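Local coordinates for Anapc5 protein (PDB 5BPZ) that probably serves as a structural subunit of the anaphase-promoting complex, the multi-subunit ubiquitin ligase that drives the cell cycle through mitosis, at residues Thr31-Ser36 with Gly68-Leu73; Ser36-Leu41 with Gly131-His136; Ser42-Asn47 with Pro85-Ser90. All blocks are in the same frame, centred on the assembly; numbering follows the deposited sequence.

Interaction 1: residues Thr31-Ser36 with Gly68-Leu73. With EDO (1,2-ethanediol), chain B.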
loop_
_atom_site.group_PDB
_atom_site.type_symbol
_atom_site.label_atom_id
_atom_site.label_comp_id
_atom_site.label_asym_id
_atom_site.label_seq_id
_atom_site.Cartn_x
_atom_site.Cartn_y
_atom_site.Cartn_z
ATOM N N THR A 31 0.472 -4.770 8.471
ATOM C CA THR A 31 -0.074 -5.963 7.818
ATOM C C THR A 31 0.000 -5.832 6.281
ATOM O O THR A 31 0.159 -4.709 5.794
ATOM C CB THR A 31 -1.537 -6.197 8.261
ATOM O OG1 THR A 31 -2.314 -5.038 7.972
ATOM C CG2 THR A 31 -1.673 -6.594 9.731
ATOM N N PRO A 32 -0.169 -6.940 5.498
ATOM C CA PRO A 32 -0.176 -6.809 4.022
ATOM C C PRO A 32 -1.224 -5.825 3.468
ATOM O O PRO A 32 -0.971 -5.202 2.437
ATOM C CB PRO A 32 -0.422 -8.235 3.528
ATOM C CG PRO A 32 -0.093 -9.122 4.669
ATOM C CD PRO A 32 -0.358 -8.349 5.914
ATOM N N TYR A 33 -2.374 -5.650 4.158
ATOM C CA TYR A 33 -3.387 -4.665 3.754
ATOM C C TYR A 33 -2.816 -3.239 3.889
ATOM O O TYR A 33 -3.007 -2.410 2.990
ATOM C CB TYR A 33 -4.677 -4.793 4.597
ATOM C CG TYR A 33 -5.590 -3.594 4.451
ATOM C CD1 TYR A 33 -6.362 -3.416 3.305
ATOM C CD2 TYR A 33 -5.637 -2.605 5.430
ATOM C CE1 TYR A 33 -7.166 -2.293 3.145
ATOM C CE2 TYR A 33 -6.436 -1.471 5.276
ATOM C CZ TYR A 33 -7.211 -1.329 4.138
ATOM O OH TYR A 33 -8.001 -0.221 3.970
ATOM N N LYS A 34 -2.140 -2.960 5.028
ATOM C CA LYS A 34 -1.539 -1.654 5.332
ATOM C C LYS A 34 -0.453 -1.315 4.310
ATOM O O LYS A 34 -0.362 -0.163 3.902
ATOM C CB LYS A 34 -0.967 -1.615 6.762
ATOM C CG LYS A 34 -2.009 -1.768 7.869
ATOM C CD LYS A 34 -2.508 -0.439 8.413
ATOM C CE LYS A 34 -2.935 -0.528 9.862
ATOM N NZ LYS A 34 -4.158 -1.352 10.049
ATOM N N ILE A 35 0.330 -2.331 3.867
ATOM C CA ILE A 35 1.383 -2.219 2.841
ATOM C C ILE A 35 0.735 -1.811 1.514
ATOM O O ILE A 35 1.215 -0.901 0.831
ATOM C CB ILE A 35 2.179 -3.553 2.725
ATOM C CG1 ILE A 35 3.061 -3.780 3.982
ATOM C CG2 ILE A 35 3.026 -3.593 1.448
ATOM C CD1 ILE A 35 3.641 -5.266 4.138
ATOM N N SER A 36 -0.387 -2.458 1.189
ATOM C CA SER A 36 -1.179 -2.205 -0.013
ATOM C C SER A 36 -1.727 -0.768 -0.036
ATOM O O SER A 36 -1.772 -0.134 -1.089
ATOM C CB SER A 36 -2.289 -3.242 -0.112
ATOM O OG SER A 36 -1.717 -4.541 -0.108
ATOM N N GLY A 68 -9.893 2.548 8.566
ATOM C CA GLY A 68 -10.731 1.358 8.664
ATOM C C GLY A 68 -10.030 0.050 8.982
ATOM O O GLY A 68 -8.807 0.019 9.164
ATOM N N PRO A 69 -10.799 -1.063 9.060
ATOM C CA PRO A 69 -10.166 -2.365 9.338
ATOM C C PRO A 69 -9.558 -2.978 8.080
ATOM O O PRO A 69 -9.800 -2.488 6.977
ATOM C CB PRO A 69 -11.309 -3.213 9.904
ATOM C CG PRO A 69 -12.571 -2.548 9.453
ATOM C CD PRO A 69 -12.255 -1.201 8.850
ATOM N N ASP A 70 -8.750 -4.042 8.248
ATOM C CA ASP A 70 -8.101 -4.748 7.142
ATOM C C ASP A 70 -9.137 -5.428 6.266
ATOM O O ASP A 70 -10.160 -5.895 6.763
ATOM C CB ASP A 70 -7.108 -5.803 7.675
ATOM C CG ASP A 70 -5.757 -5.274 8.142
ATOM O OD1 ASP A 70 -5.668 -4.069 8.482
ATOM O OD2 ASP A 70 -4.802 -6.067 8.191
ATOM N N MET A 71 -8.878 -5.462 4.962
ATOM C CA MET A 71 -9.744 -6.137 3.997
ATOM C C MET A 71 -8.850 -6.911 3.027
ATOM O O MET A 71 -7.647 -6.684 3.009
ATOM C CB MET A 71 -10.651 -5.120 3.258
ATOM C CG MET A 71 -9.897 -4.218 2.293
ATOM S SD MET A 71 -10.878 -2.913 1.518
ATOM C CE MET A 71 -11.536 -2.076 2.946
ATOM N N THR A 72 -9.430 -7.816 2.229
ATOM C CA THR A 72 -8.679 -8.593 1.238
ATOM C C THR A 72 -8.143 -7.657 0.129
ATOM O O THR A 72 -8.693 -6.568 -0.084
ATOM C CB THR A 72 -9.594 -9.667 0.614
ATOM O OG1 THR A 72 -10.605 -9.030 -0.154
ATOM C CG2 THR A 72 -10.197 -10.629 1.642
ATOM N N LEU A 73 -7.105 -8.101 -0.605
ATOM C CA LEU A 73 -6.576 -7.333 -1.727
ATOM C C LEU A 73 -7.686 -7.116 -2.808
ATOM O O LEU A 73 -7.774 -6.040 -3.383
ATOM C CB LEU A 73 -5.357 -8.044 -2.347
ATOM C CG LEU A 73 -4.649 -7.320 -3.507
ATOM C CD1 LEU A 73 -4.213 -5.921 -3.115
ATOM C CD2 LEU A 73 -3.460 -8.122 -3.995
HETATM C C1 EDO B . -6.815 -11.517 -0.739
HETATM O O1 EDO B . -5.835 -10.621 -0.281
HETATM C C2 EDO B . -7.559 -10.986 -1.960
HETATM O O2 EDO B . -8.611 -11.849 -2.287
HETATM O O HOH W 1 -3.702 -7.719 5.822
HETATM O O HOH W 2 -10.253 -0.209 5.650
#
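The first turn of helix 32-46, with Thr31 at its N-cap, lies beside the extended, irregular link 68-73, the two backbones coming closest at Tyr33 CA and Asp70 CA, 5.8 Å apart. Tyr33 fills the space between them. With CG anti to its backbone N (chi1 166°), the ring is laid flat under the link: Asp70 CA sits over one face, 4.0 Å from the Tyr33 ring centroid in a CH-pi contact, and Met71 N lies over the same face, likewise offset toward the rim. Met71 brings its CG to 3.4 Å from Tyr33 CE1, while its sulfur makes an oblique Met-aromatic contact. The phenol oxygen is hydrogen-bonded to Leu65 O of helix 52-67, and a water donates to both Tyr33 OH and Pro69 O. An alanine at Tyr33 would remove the surface on which Asp70 and Met71 rest, together with the bond to Leu65 O, and would probably loosen the link's hold on the helix.

The carboxylate of Asp70 meets Thr31 tip to tip, OG1 donating to the syn lone pair of OD2 at 2.7 Å. A second water accepts from Tyr33 N at 3.0 Å and donates to Asp70 OD2 at 3.1 Å, tying the carboxylate to a backbone N-H of the first turn. Lys34, its chain bent twice, crosses at about a right angle and forms a weak salt bridge, NZ to Asp70 OD1 at 3.5 Å. At the far end, Leu73 N donates to O1 of an ethanediol, probably from the crystallisation liquor, at 2.8 Å. Two oxygens of one exposed acid thus gather a hydroxyl, an ammonium and a water at the N-terminus of a helix, the positive end of its dipole, which would be expected to stabilise the charged Asp70.

Interaction 2: residues Ser36-Leu41 with Gly131-His136; sequences SVLVLL and GLFLRH
Pro32 O is gripped by two donors of Ser36, the first residue of 36-41: the backbone N at 3.1 Å and, from above the carbonyl plane, OG at 2.7 Å. No hydrogen bond crosses between 36-41 and 131-136, and the contact is made by hydrocarbon alone. The two axes pass 11.3 Å apart at 129° between their N-to-C directions, a spacing that leaves the side chains to do the bridging.

Phe133 spans most of it. Its CG is anti to the backbone N (chi1 -174°), which directs the ring from helix 129-142 at three residues that line one face of helix 32-46. Val37 CG1, on the branch anti to its own backbone N, stands 3.8 Å from Phe133 CE2, the two side chains crossing at about a right angle. From the next position Leu38 CD2 approaches the same ring carbon, Phe133 CE2, at 3.7 Å, and one turn further on Leu41 CD1 meets Phe133 CD2 at 3.9 Å. All three methyls come at the ring obliquely, and they meet the run of carbons CD2, CE2 and CZ. Leu38 CD2 has a second duty: it touches Leu134 CD2 at 3.8 Å, as the two leucines slide past each other in opposite directions, and it thereby links both contacting residues of helix 129-142.

Neighbouring helices close round the site. Leu66 of helix 52-67 touches both Val37 and Phe133, while Phe109, Phe110 and Leu113 of helix 103-114 pack on Leu38. Every residue that touches here is buried, so the joint between these two helices of the Apc5 N-terminal domain would depend on shape and on the exclusion of water, with no charge or directional bond to fix it.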
loop_
_atom_site.group_PDB
_atom_site.type_symbol
_atom_site.label_atom_id
_atom_site.label_comp_id
_atom_site.label_asym_id
_atom_site.label_seq_id
_atom_site.Cartn_x
_atom_site.Cartn_y
_atom_site.Cartn_z
ATOM N N SER A 36 -0.387 -2.458 1.189
ATOM C CA SER A 36 -1.179 -2.205 -0.013
ATOM C C SER A 36 -1.727 -0.768 -0.036
ATOM O O SER A 36 -1.772 -0.134 -1.089
ATOM C CB SER A 36 -2.289 -3.242 -0.112
ATOM O OG SER A 36 -1.717 -4.541 -0.108
ATOM N N VAL A 37 -2.074 -0.235 1.140
ATOM C CA VAL A 37 -2.535 1.149 1.303
ATOM C C VAL A 37 -1.355 2.116 1.060
ATOM O O VAL A 37 -1.522 3.126 0.376
ATOM C CB VAL A 37 -3.256 1.375 2.651
ATOM C CG1 VAL A 37 -3.579 2.852 2.863
ATOM C CG2 VAL A 37 -4.538 0.543 2.714
ATOM N N LEU A 38 -0.157 1.761 1.557
ATOM C CA LEU A 38 1.068 2.534 1.330
ATOM C C LEU A 38 1.386 2.569 -0.163
ATOM O O LEU A 38 1.695 3.633 -0.678
ATOM C CB LEU A 38 2.259 1.962 2.130
ATOM C CG LEU A 38 2.182 2.059 3.657
ATOM C CD1 LEU A 38 3.291 1.250 4.298
ATOM C CD2 LEU A 38 2.236 3.532 4.149
ATOM N N VAL A 39 1.261 1.413 -0.861
ATOM C CA VAL A 39 1.455 1.258 -2.317
ATOM C C VAL A 39 0.446 2.190 -3.026
ATOM O O VAL A 39 0.823 2.918 -3.946
ATOM C CB VAL A 39 1.285 -0.227 -2.764
ATOM C CG1 VAL A 39 1.111 -0.348 -4.277
ATOM C CG2 VAL A 39 2.453 -1.092 -2.283
ATOM N N LEU A 40 -0.824 2.175 -2.575
ATOM C CA LEU A 40 -1.859 3.037 -3.121
ATOM C C LEU A 40 -1.511 4.523 -2.934
ATOM O O LEU A 40 -1.630 5.296 -3.888
ATOM C CB LEU A 40 -3.229 2.699 -2.525
ATOM C CG LEU A 40 -4.368 3.687 -2.785
ATOM C CD1 LEU A 40 -4.721 3.760 -4.264
ATOM C CD2 LEU A 40 -5.571 3.327 -1.970
ATOM N N LEU A 41 -1.050 4.905 -1.732
ATOM C CA LEU A 41 -0.667 6.292 -1.465
ATOM C C LEU A 41 0.501 6.702 -2.349
ATOM O O LEU A 41 0.467 7.779 -2.939
ATOM C CB LEU A 41 -0.352 6.521 0.020
ATOM C CG LEU A 41 -1.558 6.495 0.967
ATOM C CD1 LEU A 41 -1.095 6.339 2.427
ATOM C CD2 LEU A 41 -2.426 7.743 0.795
ATOM N N GLY A 131 0.056 11.732 6.495
ATOM C CA GLY A 131 1.337 11.996 7.143
ATOM C C GLY A 131 1.555 11.172 8.392
ATOM O O GLY A 131 2.611 10.556 8.543
ATOM N N LEU A 132 0.536 11.116 9.269
ATOM C CA LEU A 132 0.569 10.324 10.500
ATOM C C LEU A 132 0.579 8.836 10.187
ATOM O O LEU A 132 1.284 8.084 10.863
ATOM C CB LEU A 132 -0.585 10.678 11.449
ATOM C CG LEU A 132 -0.404 11.959 12.250
ATOM C CD1 LEU A 132 -1.743 12.555 12.637
ATOM C CD2 LEU A 132 0.472 11.733 13.483
ATOM N N PHE A 133 -0.152 8.423 9.132
ATOM C CA PHE A 133 -0.205 7.034 8.673
ATOM C C PHE A 133 1.158 6.587 8.128
ATOM O O PHE A 133 1.601 5.486 8.446
ATOM C CB PHE A 133 -1.318 6.828 7.623
ATOM C CG PHE A 133 -1.528 5.389 7.199
ATOM C CD1 PHE A 133 -2.299 4.525 7.969
ATOM C CD2 PHE A 133 -0.940 4.894 6.040
ATOM C CE1 PHE A 133 -2.473 3.190 7.590
ATOM C CE2 PHE A 133 -1.116 3.558 5.661
ATOM C CZ PHE A 133 -1.882 2.717 6.437
ATOM N N LEU A 134 1.812 7.437 7.309
ATOM C CA LEU A 134 3.126 7.149 6.729
ATOM C C LEU A 134 4.152 7.015 7.844
ATOM O O LEU A 134 4.888 6.032 7.874
ATOM C CB LEU A 134 3.550 8.235 5.720
ATOM C CG LEU A 134 2.833 8.248 4.360
ATOM C CD1 LEU A 134 3.062 9.552 3.649
ATOM C CD2 LEU A 134 3.293 7.103 3.462
ATOM N N ARG A 135 4.125 7.959 8.805
ATOM C CA ARG A 135 4.973 8.010 9.991
ATOM C C ARG A 135 4.802 6.743 10.846
ATOM O O ARG A 135 5.781 6.033 11.076
ATOM C CB ARG A 135 4.645 9.274 10.812
ATOM C CG ARG A 135 5.630 9.522 11.942
ATOM C CD ARG A 135 5.103 10.460 13.008
ATOM N NE ARG A 135 5.822 10.261 14.269
ATOM C CZ ARG A 135 6.968 10.856 14.587
ATOM N NH1 ARG A 135 7.538 11.710 13.744
ATOM N NH2 ARG A 135 7.554 10.601 15.750
ATOM N N HIS A 136 3.562 6.453 11.289
ATOM C CA HIS A 136 3.254 5.288 12.122
ATOM C C HIS A 136 3.537 3.953 11.442
ATOM O O HIS A 136 3.885 3.005 12.149
ATOM C CB HIS A 136 1.822 5.336 12.677
ATOM C CG HIS A 136 1.603 6.449 13.661
ATOM N ND1 HIS A 136 0.559 7.345 13.517
ATOM C CD2 HIS A 136 2.316 6.783 14.763
ATOM C CE1 HIS A 136 0.660 8.184 14.536
ATOM N NE2 HIS A 136 1.706 7.890 15.309
#

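Interaction 3: residues Ser42-Asn47 with Pro85-Ser90; sequences SEMSKN and PNVSSS
Val87 is the knuckle on which the end of helix 32-46 rests. Its CG1, anti to the carbonyl carbon, points at the last turn of that helix and touches Asn47 ND2 at 3.4 Å and the backbone oxygen Glu43 O at 3.6 Å. Glu43 CB and Val87 CB stand 4.2 Å apart, and the other valine methyl, CG2, lies loosely against Met44 CG. Beyond this patch, Glu43 bends at chi2 (-49°) so that OE1 comes to 3.7 Å from Ser90 CB. On the other flank Asn47 and Asn86 cross at about a right angle, their amide planes 80° apart, with Asn47 ND2 and Asn86 ND2 3.7 Å from each other. Neither amide bonds the other; instead one water accepts weakly from both nitrogens.

These are two helices of an all-helical domain, packed with axes 9.6 Å apart and running at 132°; the small valine at the closest backbone pair, Glu43 and Val87, is consistent with that spacing.

A second shell sets the polar groups. Asn47 OD1 accepts from Lys49 N in an Asx turn just past the helix, which fixes the amide with its nitrogen turned to Val87 and Asn86. The carboxylate of Glu43 is steered by two cations, a salt bridge from Lys46 NZ to Glu43 OE2 at 3.6 Å and a second from Arg94, farther along helix 85-99, which ties the two helices together beyond the segments; the acid would probably offset the repulsion between these two like charges. Farther out, Val80 of helix 73-83 packs against Val87.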
loop_
_atom_site.group_PDB
_atom_site.type_symbol
_atom_site.label_atom_id
_atom_site.label_comp_id
_atom_site.label_asym_id
_atom_site.label_seq_id
_atom_site.Cartn_x
_atom_site.Cartn_y
_atom_site.Cartn_z
ATOM N N SER A 42 1.476 5.803 -2.525
ATOM C CA SER A 42 2.635 6.044 -3.386
ATOM C C SER A 42 2.213 6.231 -4.856
ATOM O O SER A 42 2.615 7.216 -5.487
ATOM C CB SER A 42 3.638 4.908 -3.254
ATOM O OG SER A 42 4.768 5.129 -4.078
ATOM N N GLU A 43 1.381 5.298 -5.381
ATOM C CA GLU A 43 0.873 5.330 -6.749
ATOM C C GLU A 43 -0.004 6.540 -7.021
ATOM O O GLU A 43 0.010 7.065 -8.135
ATOM C CB GLU A 43 0.154 4.021 -7.117
ATOM C CG GLU A 43 1.097 2.825 -7.252
ATOM C CD GLU A 43 2.320 3.046 -8.124
ATOM O OE1 GLU A 43 2.151 3.469 -9.292
ATOM O OE2 GLU A 43 3.450 2.835 -7.624
ATOM N N MET A 44 -0.735 7.006 -6.002
ATOM C CA MET A 44 -1.580 8.188 -6.139
ATOM C C MET A 44 -0.732 9.448 -6.333
ATOM O O MET A 44 -1.067 10.269 -7.178
ATOM C CB MET A 44 -2.508 8.348 -4.931
ATOM C CG MET A 44 -3.787 7.565 -5.062
ATOM S SD MET A 44 -4.659 7.430 -3.480
ATOM C CE MET A 44 -5.475 9.048 -3.447
ATOM N N SER A 45 0.374 9.589 -5.573
ATOM C CA SER A 45 1.236 10.763 -5.676
ATOM C C SER A 45 2.006 10.820 -6.997
ATOM O O SER A 45 2.305 11.901 -7.471
ATOM C CB SER A 45 2.178 10.865 -4.477
ATOM O OG SER A 45 3.021 9.731 -4.373
ATOM N N LYS A 46 2.279 9.668 -7.596
ATOM C CA LYS A 46 3.039 9.521 -8.838
ATOM C C LYS A 46 2.189 9.641 -10.107
ATOM O O LYS A 46 2.754 9.835 -11.182
ATOM C CB LYS A 46 3.775 8.163 -8.838
ATOM C CG LYS A 46 4.956 8.086 -7.873
ATOM C CD LYS A 46 5.303 6.643 -7.499
ATOM C CE LYS A 46 6.335 6.020 -8.409
ATOM N NZ LYS A 46 6.517 4.568 -8.137
ATOM N N ASN A 47 0.858 9.471 -10.003
ATOM C CA ASN A 47 -0.081 9.492 -11.135
ATOM C C ASN A 47 0.144 10.691 -12.080
ATOM O O ASN A 47 -0.078 11.835 -11.699
ATOM C CB ASN A 47 -1.528 9.442 -10.623
ATOM C CG ASN A 47 -2.592 9.109 -11.648
ATOM O OD1 ASN A 47 -2.381 9.144 -12.868
ATOM N ND2 ASN A 47 -3.795 8.826 -11.157
ATOM N N PRO A 85 -9.445 4.807 -11.394
ATOM C CA PRO A 85 -9.343 3.661 -12.325
ATOM C C PRO A 85 -7.949 3.376 -12.891
ATOM O O PRO A 85 -7.632 2.212 -13.136
ATOM C CB PRO A 85 -10.347 4.004 -13.428
ATOM C CG PRO A 85 -11.267 5.001 -12.822
ATOM C CD PRO A 85 -10.430 5.797 -11.879
ATOM N N ASN A 86 -7.114 4.427 -13.048
ATOM C CA ASN A 86 -5.735 4.336 -13.543
ATOM C C ASN A 86 -4.849 3.528 -12.581
ATOM O O ASN A 86 -4.360 2.453 -12.954
ATOM C CB ASN A 86 -5.106 5.735 -13.732
ATOM C CG ASN A 86 -5.929 6.772 -14.467
ATOM O OD1 ASN A 86 -6.288 6.610 -15.638
ATOM N ND2 ASN A 86 -6.140 7.915 -13.827
ATOM N N VAL A 87 -4.692 4.028 -11.335
ATOM C CA VAL A 87 -3.788 3.489 -10.318
ATOM C C VAL A 87 -4.192 2.104 -9.787
ATOM O O VAL A 87 -3.314 1.428 -9.277
ATOM C CB VAL A 87 -3.467 4.469 -9.139
ATOM C CG1 VAL A 87 -3.074 5.854 -9.636
ATOM C CG2 VAL A 87 -4.587 4.553 -8.122
ATOM N N SER A 88 -5.468 1.679 -9.885
ATOM C CA SER A 88 -5.902 0.358 -9.388
ATOM C C SER A 88 -5.017 -0.794 -9.886
ATOM O O SER A 88 -4.560 -1.606 -9.072
ATOM C CB SER A 88 -7.365 0.095 -9.726
ATOM O OG SER A 88 -7.567 0.106 -11.130
ATOM N N SER A 89 -4.723 -0.814 -11.208
ATOM C CA SER A 89 -3.875 -1.825 -11.836
ATOM C C SER A 89 -2.439 -1.677 -11.388
ATOM O O SER A 89 -1.788 -2.682 -11.113
ATOM C CB SER A 89 -3.966 -1.743 -13.360
ATOM O OG SER A 89 -5.249 -2.131 -13.824
ATOM N N SER A 90 -1.941 -0.434 -11.312
ATOM C CA SER A 90 -0.572 -0.125 -10.907
ATOM C C SER A 90 -0.316 -0.583 -9.483
ATOM O O SER A 90 0.776 -1.067 -9.184
ATOM C CB SER A 90 -0.297 1.368 -11.038
ATOM O OG SER A 90 -0.533 1.812 -12.363
HETATM O O HOH W 3 -6.959 7.828 -11.155
#

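In the fold
All three contacts use helix 32-46, each pairing it with a different part of the Apc5 N-terminal domain. Interaction 2 is the core member: fully buried and purely apolar. Interactions 1 and 3 lie on opposite sides of the chain's centre, about 17 Å apart between centres, are partly buried, and admit water and charge; interaction 1 joins its segments by direct polar bonds, whereas interaction 3 has no hydrogen bond or salt bridge between its segments, the Glu43 carboxylate pairing instead with Lys46 of its own helix and with Arg94 farther along the other. Interaction 2 links them, sharing Ser36 with interaction 1, receiving Lys34 CD against Phe133 CE1, and meeting interaction 3 where Leu40 packs on Val87.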